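Long-range contact in prolyl endopeptidase (Myxococcus xanthus, PDB 2BKL), which probably hydrolyses oligopeptides on the carboxyl side of proline, and less often of alanine, as a serine peptidase of family S9A: residues F381-T393 / W403-V417. Numbering follows the deposited sequence.
Sequences FTSFTTPRQIYKT and WAKVDVPMNPEQYQV
I390 and the pair W403 and A404 form a classic beta bulge: I390 O accepts from W403 N at 2.8 Å, in the carbonyl plane, and from A404 N at 3.2 Å, tilted from it. I390 N returns a bond to A404 O, and V406 N reaches R388 O at 3.0 Å, so antiparallel pairing continues past the bulge. Q389 and K405, a non-hydrogen-bonded pair, run alongside one another on the same face of the sheet, Q389 NE2 4.0 Å from K405 CD. Extended beyond CG, Q389 also presents OE1 to Y391 OH at 2.9 Å, the donor standing above the carbonyl plane. With alanine in place of Q389, the Y391 hydroxyl would probably lose this acceptor and the aliphatic chain of K405 its flank. On the other face, branched I390 suits the flat indole alongside it, CG2 lying 3.8 Å from W403 CE3; a trans chi1 (-173°) swings the indole away from the backbone N of W403 to lie there.

The apolar ring of P387 packs its CG 3.5 Å from the V408 methyl CG2. At the turn, the T385 methyl CG2 packs against both Y415 CB and V417 CG2, while T385 O is buried without a polar partner against P412 and M410 CE. The F384 ring gives V417 a broad apolar partner, CD2 meeting CG1 at 3.8 Å.

Strands 386-394 and 400-405 form the outer hairpin of a four-stranded propeller blade, with strand 376-383 inside and strand 71-78 of another blade touching I390, W403 and A404. The chain then leads into strand 415-423, the edge of the hydrolase sheet, where Y415 OH is hydrogen-bonded to D473 OD1 in helix 469-473.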
ATOM      1  N   PHE A 381       3.372 -15.744   8.082  1.00 10.35           N
ATOM      2  CA  PHE A 381       2.250 -16.425   7.458  1.00  9.92           C
ATOM      3  C   PHE A 381       0.921 -15.949   8.025  1.00  9.98           C
ATOM      4  O   PHE A 381       0.764 -15.809   9.235  1.00 10.21           O
ATOM      5  CB  PHE A 381       2.383 -17.926   7.645  1.00 10.87           C
ATOM      6  CG  PHE A 381       1.241 -18.690   7.064  1.00  9.54           C
ATOM      7  CD1 PHE A 381       1.244 -19.024   5.718  1.00 10.96           C
ATOM      8  CD2 PHE A 381       0.175 -19.061   7.857  1.00 11.37           C
ATOM      9  CE1 PHE A 381       0.203 -19.701   5.167  1.00 10.34           C
ATOM     10  CE2 PHE A 381      -0.878 -19.725   7.321  1.00 12.03           C
ATOM     11  CZ  PHE A 381      -0.874 -20.062   5.979  1.00 10.28           C
ATOM     12  N   THR A 382      -0.033 -15.660   7.155  1.00 10.90           N
ATOM     13  CA  THR A 382      -1.395 -15.314   7.571  1.00 10.18           C
ATOM     14  C   THR A 382      -2.354 -16.032   6.645  1.00  8.76           C
ATOM     15  O   THR A 382      -1.998 -16.497   5.589  1.00  9.69           O
ATOM     16  CB  THR A 382      -1.730 -13.798   7.496  1.00 13.43           C
ATOM     17  OG1 THR A 382      -1.520 -13.321   6.137  1.00 15.39           O
ATOM     18  CG2 THR A 382      -0.789 -12.975   8.319  1.00 17.03           C
ATOM     19  N   SER A 383      -3.617 -16.049   7.025  1.00  8.66           N
ATOM     20  CA  SER A 383      -4.689 -16.394   6.082  1.00 10.77           C
ATOM     21  C   SER A 383      -5.884 -15.555   6.447  1.00  9.41           C
ATOM     22  O   SER A 383      -5.866 -14.821   7.423  1.00  9.47           O
ATOM     23  CB  SER A 383      -5.051 -17.898   6.122  1.00 10.87           C
ATOM     24  OG  SER A 383      -5.937 -18.223   7.184  1.00 15.12           O
ATOM     25  N   PHE A 384      -6.933 -15.613   5.636  1.00  8.97           N
ATOM     26  CA  PHE A 384      -8.122 -14.831   5.929  1.00 11.81           C
ATOM     27  C   PHE A 384      -8.723 -15.177   7.291  1.00 14.14           C
ATOM     28  O   PHE A 384      -9.433 -14.341   7.867  1.00 16.67           O
ATOM     29  CB  PHE A 384      -9.200 -14.987   4.836  1.00 11.23           C
ATOM     30  CG  PHE A 384      -8.898 -14.242   3.573  1.00 11.92           C
ATOM     31  CD1 PHE A 384      -8.950 -12.855   3.518  1.00 13.04           C
ATOM     32  CD2 PHE A 384      -8.557 -14.929   2.426  1.00 11.81           C
ATOM     33  CE1 PHE A 384      -8.648 -12.191   2.315  1.00 12.75           C
ATOM     34  CE2 PHE A 384      -8.248 -14.284   1.246  1.00 13.13           C
ATOM     35  CZ  PHE A 384      -8.291 -12.915   1.185  1.00 12.84           C
ATOM     36  N   THR A 385      -8.452 -16.389   7.772  1.00 14.85           N
ATOM     37  CA  THR A 385      -8.910 -16.856   9.086  1.00 17.89           C
ATOM     38  C   THR A 385      -7.791 -17.195  10.111  1.00 19.32           C
ATOM     39  O   THR A 385      -8.081 -17.711  11.199  1.00 22.39           O
ATOM     40  CB  THR A 385      -9.804 -18.095   8.882  1.00 20.11           C
ATOM     41  OG1 THR A 385      -9.031 -19.174   8.361  1.00 22.94           O
ATOM     42  CG2 THR A 385     -10.853 -17.846   7.820  1.00 22.53           C
ATOM     43  N   THR A 386      -6.540 -16.886   9.781  1.00 16.02           N
ATOM     44  CA  THR A 386      -5.348 -17.222  10.597  1.00 18.11           C
ATOM     45  C   THR A 386      -4.592 -15.941  10.931  1.00 15.26           C
ATOM     46  O   THR A 386      -3.945 -15.362  10.056  1.00 15.50           O
ATOM     47  CB  THR A 386      -4.347 -18.149   9.821  1.00 17.20           C
ATOM     48  OG1 THR A 386      -4.952 -19.395   9.498  1.00 25.07           O
ATOM     49  CG2 THR A 386      -3.167 -18.557  10.702  1.00 22.79           C
ATOM     50  N   PRO A 387      -4.622 -15.499  12.181  1.00 13.97           N
ATOM     51  CA  PRO A 387      -3.779 -14.373  12.591  1.00 11.92           C
ATOM     52  C   PRO A 387      -2.280 -14.595  12.321  1.00 11.53           C
ATOM     53  O   PRO A 387      -1.856 -15.747  12.255  1.00 11.48           O
ATOM     54  CB  PRO A 387      -4.073 -14.257  14.108  1.00 12.66           C
ATOM     55  CG  PRO A 387      -5.399 -14.843  14.263  1.00 14.89           C
ATOM     56  CD  PRO A 387      -5.468 -15.970  13.290  1.00 13.74           C
ATOM     57  N   ARG A 388      -1.497 -13.519  12.198  1.00 12.31           N
ATOM     58  CA  ARG A 388      -0.084 -13.597  11.842  1.00 15.11           C
ATOM     59  C   ARG A 388       0.682 -14.566  12.702  1.00 11.73           C
ATOM     60  O   ARG A 388       0.616 -14.536  13.918  1.00 11.79           O
ATOM     61  CB  ARG A 388       0.607 -12.224  11.968  1.00 19.11           C
ATOM     62  CG  ARG A 388       0.402 -11.297  10.806  1.00 25.25           C
ATOM     63  CD  ARG A 388       0.740  -9.840  11.121  1.00 25.98           C
ATOM     64  NE  ARG A 388       2.059  -9.653  11.727  1.00 29.34           N
ATOM     65  CZ  ARG A 388       3.164  -9.292  11.061  1.00 29.34           C
ATOM     66  NH1 ARG A 388       3.130  -9.055   9.752  1.00 30.43           N
ATOM     67  NH2 ARG A 388       4.319  -9.149  11.715  1.00 28.29           N
ATOM     68  N   GLN A 389       1.432 -15.419  12.026  1.00  9.84           N
ATOM     69  CA  GLN A 389       2.383 -16.314  12.636  1.00 11.16           C
ATOM     70  C   GLN A 389       3.733 -16.010  12.032  1.00 10.95           C
ATOM     71  O   GLN A 389       3.832 -15.816  10.834  1.00 14.55           O
ATOM     72  CB  GLN A 389       2.027 -17.735  12.293  1.00 11.71           C
ATOM     73  CG  GLN A 389       0.674 -18.171  12.883  1.00 12.90           C
ATOM     74  CD  GLN A 389       0.224 -19.545  12.449  1.00 16.03           C
ATOM     75  OE1 GLN A 389       0.806 -20.161  11.554  1.00 19.88           O
ATOM     76  NE2 GLN A 389      -0.859 -20.012  13.052  1.00 19.52           N
ATOM     77  N   ILE A 390       4.776 -15.997  12.832  1.00  7.51           N
ATOM     78  CA  ILE A 390       6.127 -15.861  12.349  1.00  7.74           C
ATOM     79  C   ILE A 390       6.891 -17.128  12.617  1.00  7.61           C
ATOM     80  O   ILE A 390       6.865 -17.644  13.717  1.00  7.30           O
ATOM     81  CB  ILE A 390       6.837 -14.687  13.018  1.00  8.64           C
ATOM     82  CG1 ILE A 390       6.075 -13.386  12.779  1.00  9.90           C
ATOM     83  CG2 ILE A 390       8.285 -14.608  12.529  1.00  9.73           C
ATOM     84  CD1 ILE A 390       6.655 -12.243  13.566  1.00 11.23           C
ATOM     85  N   TYR A 391       7.566 -17.625  11.591  1.00  7.95           N
ATOM     86  CA  TYR A 391       8.411 -18.801  11.680  1.00  8.71           C
ATOM     87  C   TYR A 391       9.870 -18.413  11.577  1.00  9.66           C
ATOM     88  O   TYR A 391      10.249 -17.551  10.777  1.00  9.34           O
ATOM     89  CB  TYR A 391       8.040 -19.812  10.577  1.00  9.02           C
ATOM     90  CG  TYR A 391       6.703 -20.436  10.858  1.00 10.93           C
ATOM     91  CD1 TYR A 391       5.539 -19.799  10.478  1.00  9.77           C
ATOM     92  CD2 TYR A 391       6.605 -21.635  11.515  1.00 11.13           C
ATOM     93  CE1 TYR A 391       4.323 -20.315  10.771  1.00 13.80           C
ATOM     94  CE2 TYR A 391       5.357 -22.199  11.803  1.00 13.37           C
ATOM     95  CZ  TYR A 391       4.229 -21.510  11.423  1.00 10.27           C
ATOM     96  OH  TYR A 391       2.975 -22.030  11.671  1.00 15.19           O
ATOM     97  N   LYS A 392      10.688 -19.063  12.393  1.00  9.01           N
ATOM     98  CA  LYS A 392      12.127 -18.919  12.333  1.00 10.51           C
ATOM     99  C   LYS A 392      12.649 -20.181  11.661  1.00 10.89           C
ATOM    100  O   LYS A 392      12.347 -21.301  12.080  1.00 10.95           O
ATOM    101  CB  LYS A 392      12.715 -18.754  13.730  1.00 11.57           C
ATOM    102  CG  LYS A 392      14.239 -18.645  13.762  1.00 14.68           C
ATOM    103  CD  LYS A 392      14.754 -18.434  15.186  1.00 17.44           C
ATOM    104  CE  LYS A 392      16.200 -18.808  15.331  1.00 20.76           C
ATOM    105  NZ  LYS A 392      16.592 -18.912  16.759  1.00 23.28           N
ATOM    106  N   THR A 393      13.430 -19.998  10.604  1.00  9.20           N
ATOM    107  CA  THR A 393      13.913 -21.115   9.818  1.00  9.86           C
ATOM    108  C   THR A 393      15.422 -21.049   9.673  1.00  9.88           C
ATOM    109  O   THR A 393      16.014 -19.982   9.759  1.00 11.91           O
ATOM    110  CB  THR A 393      13.264 -21.145   8.413  1.00 12.55           C
ATOM    111  OG1 THR A 393      13.854 -20.134   7.568  1.00 13.76           O
ATOM    112  CG2 THR A 393      11.799 -20.779   8.428  1.00 15.34           C
ATOM    113  N   TRP A 403       7.806 -19.041  15.914  1.00 12.01           N
ATOM    114  CA  TRP A 403       8.498 -18.063  16.715  1.00 11.55           C
ATOM    115  C   TRP A 403       7.521 -17.125  17.437  1.00 12.69           C
ATOM    116  O   TRP A 403       7.784 -16.724  18.562  1.00 15.37           O
ATOM    117  CB  TRP A 403       9.456 -17.279  15.826  1.00 12.30           C
ATOM    118  CG  TRP A 403      10.380 -16.313  16.519  1.00 12.27           C
ATOM    119  CD1 TRP A 403      11.534 -16.623  17.182  1.00 13.84           C
ATOM    120  CD2 TRP A 403      10.273 -14.893  16.556  1.00 12.63           C
ATOM    121  NE1 TRP A 403      12.133 -15.481  17.651  1.00 15.13           N
ATOM    122  CE2 TRP A 403      11.375 -14.402  17.292  1.00 14.80           C
ATOM    123  CE3 TRP A 403       9.328 -13.974  16.079  1.00 12.00           C
ATOM    124  CZ2 TRP A 403      11.573 -13.042  17.529  1.00 15.15           C
ATOM    125  CZ3 TRP A 403       9.534 -12.625  16.303  1.00 13.80           C
ATOM    126  CH2 TRP A 403      10.646 -12.170  17.031  1.00 15.07           C
ATOM    127  N   ALA A 404       6.450 -16.717  16.757  1.00 10.17           N
ATOM    128  CA  ALA A 404       5.423 -15.872  17.356  1.00 11.65           C
ATOM    129  C   ALA A 404       4.102 -16.138  16.688  1.00 11.36           C
ATOM    130  O   ALA A 404       4.062 -16.512  15.544  1.00 10.99           O
ATOM    131  CB  ALA A 404       5.791 -14.392  17.205  1.00 10.96           C
ATOM    132  N   LYS A 405       3.015 -15.944  17.433  1.00 11.06           N
ATOM    133  CA  LYS A 405       1.664 -16.091  16.926  1.00 13.22           C
ATOM    134  C   LYS A 405       0.798 -15.076  17.638  1.00 12.10           C
ATOM    135  O   LYS A 405       0.884 -14.962  18.860  1.00 14.57           O
ATOM    136  CB  LYS A 405       1.185 -17.519  17.233  1.00 16.37           C
ATOM    137  CG  LYS A 405      -0.238 -17.848  16.875  1.00 20.60           C
ATOM    138  CD  LYS A 405      -0.511 -19.365  16.979  1.00 23.07           C
ATOM    139  CE  LYS A 405      -0.675 -19.840  18.423  1.00 24.83           C
ATOM    140  NZ  LYS A 405      -2.118 -20.060  18.827  1.00 28.01           N
ATOM    141  N   VAL A 406      -0.009 -14.325  16.891  1.00 10.76           N
ATOM    142  CA  VAL A 406      -0.982 -13.395  17.489  1.00 11.40           C
ATOM    143  C   VAL A 406      -2.209 -14.156  17.966  1.00 12.36           C
ATOM    144  O   VAL A 406      -2.860 -14.857  17.189  1.00 14.49           O
ATOM    145  CB  VAL A 406      -1.416 -12.300  16.492  1.00 12.43           C
ATOM    146  CG1 VAL A 406      -2.337 -11.340  17.182  1.00 14.69           C
ATOM    147  CG2 VAL A 406      -0.207 -11.548  15.947  1.00 12.76           C
ATOM    148  N   ASP A 407      -2.503 -14.046  19.257  1.00 12.97           N
ATOM    149  CA  ASP A 407      -3.686 -14.656  19.827  1.00 16.90           C
ATOM    150  C   ASP A 407      -4.855 -13.676  19.630  1.00 15.90           C
ATOM    151  O   ASP A 407      -4.761 -12.490  19.979  1.00 17.76           O
ATOM    152  CB  ASP A 407      -3.458 -14.954  21.310  1.00 22.15           C
ATOM    153  CG  ASP A 407      -2.595 -16.194  21.524  1.00 23.82           C
ATOM    154  OD1 ASP A 407      -1.354 -16.095  21.421  1.00 31.86           O
ATOM    155  OD2 ASP A 407      -3.078 -17.321  21.782  1.00 33.09           O
ATOM    156  N   VAL A 408      -5.928 -14.168  19.033  1.00 15.97           N
ATOM    157  CA  VAL A 408      -7.107 -13.364  18.750  1.00 15.66           C
ATOM    158  C   VAL A 408      -8.327 -14.151  19.256  1.00 15.08           C
ATOM    159  O   VAL A 408      -8.399 -15.355  19.048  1.00 14.04           O
ATOM    160  CB  VAL A 408      -7.220 -13.117  17.216  1.00 17.33           C
ATOM    161  CG1 VAL A 408      -8.473 -12.351  16.870  1.00 18.51           C
ATOM    162  CG2 VAL A 408      -6.020 -12.349  16.693  1.00 19.34           C
ATOM    163  N   PRO A 409      -9.267 -13.502  19.945  1.00 14.11           N
ATOM    164  CA  PRO A 409     -10.430 -14.214  20.504  1.00 14.79           C
ATOM    165  C   PRO A 409     -11.455 -14.533  19.420  1.00 13.54           C
ATOM    166  O   PRO A 409     -12.468 -13.843  19.299  1.00 14.67           O
ATOM    167  CB  PRO A 409     -10.973 -13.234  21.541  1.00 14.82           C
ATOM    168  CG  PRO A 409     -10.579 -11.900  21.020  1.00 15.35           C
ATOM    169  CD  PRO A 409      -9.255 -12.089  20.336  1.00 14.28           C
ATOM    170  N   MET A 410     -11.194 -15.591  18.667  1.00 14.33           N
ATOM    171  CA  MET A 410     -12.054 -16.034  17.568  1.00 16.94           C
ATOM    172  C   MET A 410     -11.850 -17.522  17.392  1.00 16.80           C
ATOM    173  O   MET A 410     -10.880 -18.073  17.905  1.00 17.93           O
ATOM    174  CB  MET A 410     -11.631 -15.344  16.272  1.00 20.38           C
ATOM    175  CG  MET A 410     -10.124 -15.498  16.030  1.00 22.09           C
ATOM    176  SD  MET A 410      -9.522 -15.475  14.373  1.00 27.15           S
ATOM    177  CE  MET A 410     -10.853 -16.272  13.529  1.00 23.79           C
ATOM    178  N   ASN A 411     -12.757 -18.176  16.673  1.00 14.93           N
ATOM    179  CA  ASN A 411     -12.637 -19.604  16.376  1.00 16.80           C
ATOM    180  C   ASN A 411     -12.551 -19.804  14.877  1.00 16.30           C
ATOM    181  O   ASN A 411     -13.570 -19.746  14.190  1.00 15.74           O
ATOM    182  CB  ASN A 411     -13.830 -20.377  16.942  1.00 18.82           C
ATOM    183  CG  ASN A 411     -13.752 -21.882  16.647  1.00 19.56           C
ATOM    184  OD1 ASN A 411     -12.814 -22.375  16.001  1.00 22.52           O
ATOM    185  ND2 ASN A 411     -14.750 -22.621  17.131  1.00 25.85           N
ATOM    186  N   PRO A 412     -11.338 -20.014  14.358  1.00 16.58           N
ATOM    187  CA  PRO A 412     -11.121 -20.124  12.906  1.00 16.97           C
ATOM    188  C   PRO A 412     -11.916 -21.246  12.232  1.00 15.59           C
ATOM    189  O   PRO A 412     -12.237 -21.114  11.041  1.00 14.07           O
ATOM    190  CB  PRO A 412      -9.616 -20.393  12.784  1.00 17.79           C
ATOM    191  CG  PRO A 412      -9.028 -19.944  14.079  1.00 19.98           C
ATOM    192  CD  PRO A 412     -10.068 -20.140  15.111  1.00 18.08           C
ATOM    193  N   GLU A 413     -12.245 -22.306  12.967  1.00 14.00           N
ATOM    194  CA  GLU A 413     -12.948 -23.464  12.402  1.00 14.99           C
ATOM    195  C   GLU A 413     -14.392 -23.182  12.005  1.00 12.97           C
ATOM    196  O   GLU A 413     -15.032 -23.981  11.311  1.00 13.86           O
ATOM    197  CB  GLU A 413     -12.920 -24.633  13.401  1.00 19.69           C
ATOM    198  CG  GLU A 413     -11.514 -25.094  13.761  1.00 25.79           C
ATOM    199  CD  GLU A 413     -10.679 -25.465  12.539  1.00 26.41           C
ATOM    200  OE1 GLU A 413     -11.080 -26.408  11.807  1.00 31.45           O
ATOM    201  OE2 GLU A 413      -9.627 -24.807  12.297  1.00 31.90           O
ATOM    202  N   GLN A 414     -14.901 -22.033  12.409  1.00 11.84           N
ATOM    203  CA  GLN A 414     -16.239 -21.624  12.004  1.00 11.86           C
ATOM    204  C   GLN A 414     -16.290 -21.080  10.573  1.00  9.60           C
ATOM    205  O   GLN A 414     -17.370 -20.898  10.047  1.00 10.06           O
ATOM    206  CB  GLN A 414     -16.815 -20.591  12.987  1.00 16.65           C
ATOM    207  CG  GLN A 414     -17.298 -21.269  14.300  1.00 20.74           C
ATOM    208  CD  GLN A 414     -17.652 -20.299  15.418  1.00 22.23           C
ATOM    209  OE1 GLN A 414     -17.913 -19.116  15.177  1.00 26.50           O
ATOM    210  NE2 GLN A 414     -17.640 -20.805  16.664  1.00 26.20           N
ATOM    211  N   TYR A 415     -15.144 -20.804   9.958  1.00  9.58           N
ATOM    212  CA  TYR A 415     -15.095 -20.095   8.677  1.00  9.32           C
ATOM    213  C   TYR A 415     -14.374 -20.903   7.622  1.00  9.62           C
ATOM    214  O   TYR A 415     -13.586 -21.817   7.924  1.00 10.19           O
ATOM    215  CB  TYR A 415     -14.364 -18.739   8.818  1.00  8.29           C
ATOM    216  CG  TYR A 415     -14.800 -17.956  10.009  1.00  9.32           C
ATOM    217  CD1 TYR A 415     -16.014 -17.331  10.037  1.00  8.91           C
ATOM    218  CD2 TYR A 415     -14.016 -17.887  11.135  1.00 10.59           C
ATOM    219  CE1 TYR A 415     -16.444 -16.633  11.156  1.00  9.94           C
ATOM    220  CE2 TYR A 415     -14.434 -17.194  12.263  1.00 11.13           C
ATOM    221  CZ  TYR A 415     -15.645 -16.592  12.273  1.00 10.62           C
ATOM    222  OH  TYR A 415     -16.088 -15.920  13.402  1.00 14.14           O
ATOM    223  N   GLN A 416     -14.676 -20.584   6.372  1.00  9.67           N
ATOM    224  CA  GLN A 416     -13.917 -21.163   5.276  1.00 11.99           C
ATOM    225  C   GLN A 416     -13.621 -20.124   4.243  1.00  9.09           C
ATOM    226  O   GLN A 416     -14.278 -19.072   4.157  1.00  9.52           O
ATOM    227  CB  GLN A 416     -14.619 -22.339   4.643  1.00 14.38           C
ATOM    228  CG  GLN A 416     -15.898 -21.995   3.960  1.00 15.42           C
ATOM    229  CD  GLN A 416     -16.621 -23.204   3.382  1.00 17.26           C
ATOM    230  OE1 GLN A 416     -17.797 -23.395   3.638  1.00 22.09           O
ATOM    231  NE2 GLN A 416     -15.914 -24.011   2.595  1.00 23.58           N
ATOM    232  N   VAL A 417     -12.615 -20.439   3.451  1.00  9.77           N
ATOM    233  CA  VAL A 417     -12.123 -19.583   2.384  1.00  9.02           C
ATOM    234  C   VAL A 417     -12.162 -20.399   1.112  1.00  8.01           C
ATOM    235  O   VAL A 417     -11.652 -21.531   1.075  1.00  8.95           O
ATOM    236  CB  VAL A 417     -10.657 -19.161   2.607  1.00  9.73           C
ATOM    237  CG1 VAL A 417     -10.164 -18.254   1.478  1.00 11.35           C
ATOM    238  CG2 VAL A 417     -10.476 -18.501   3.989  1.00 12.85           C
TER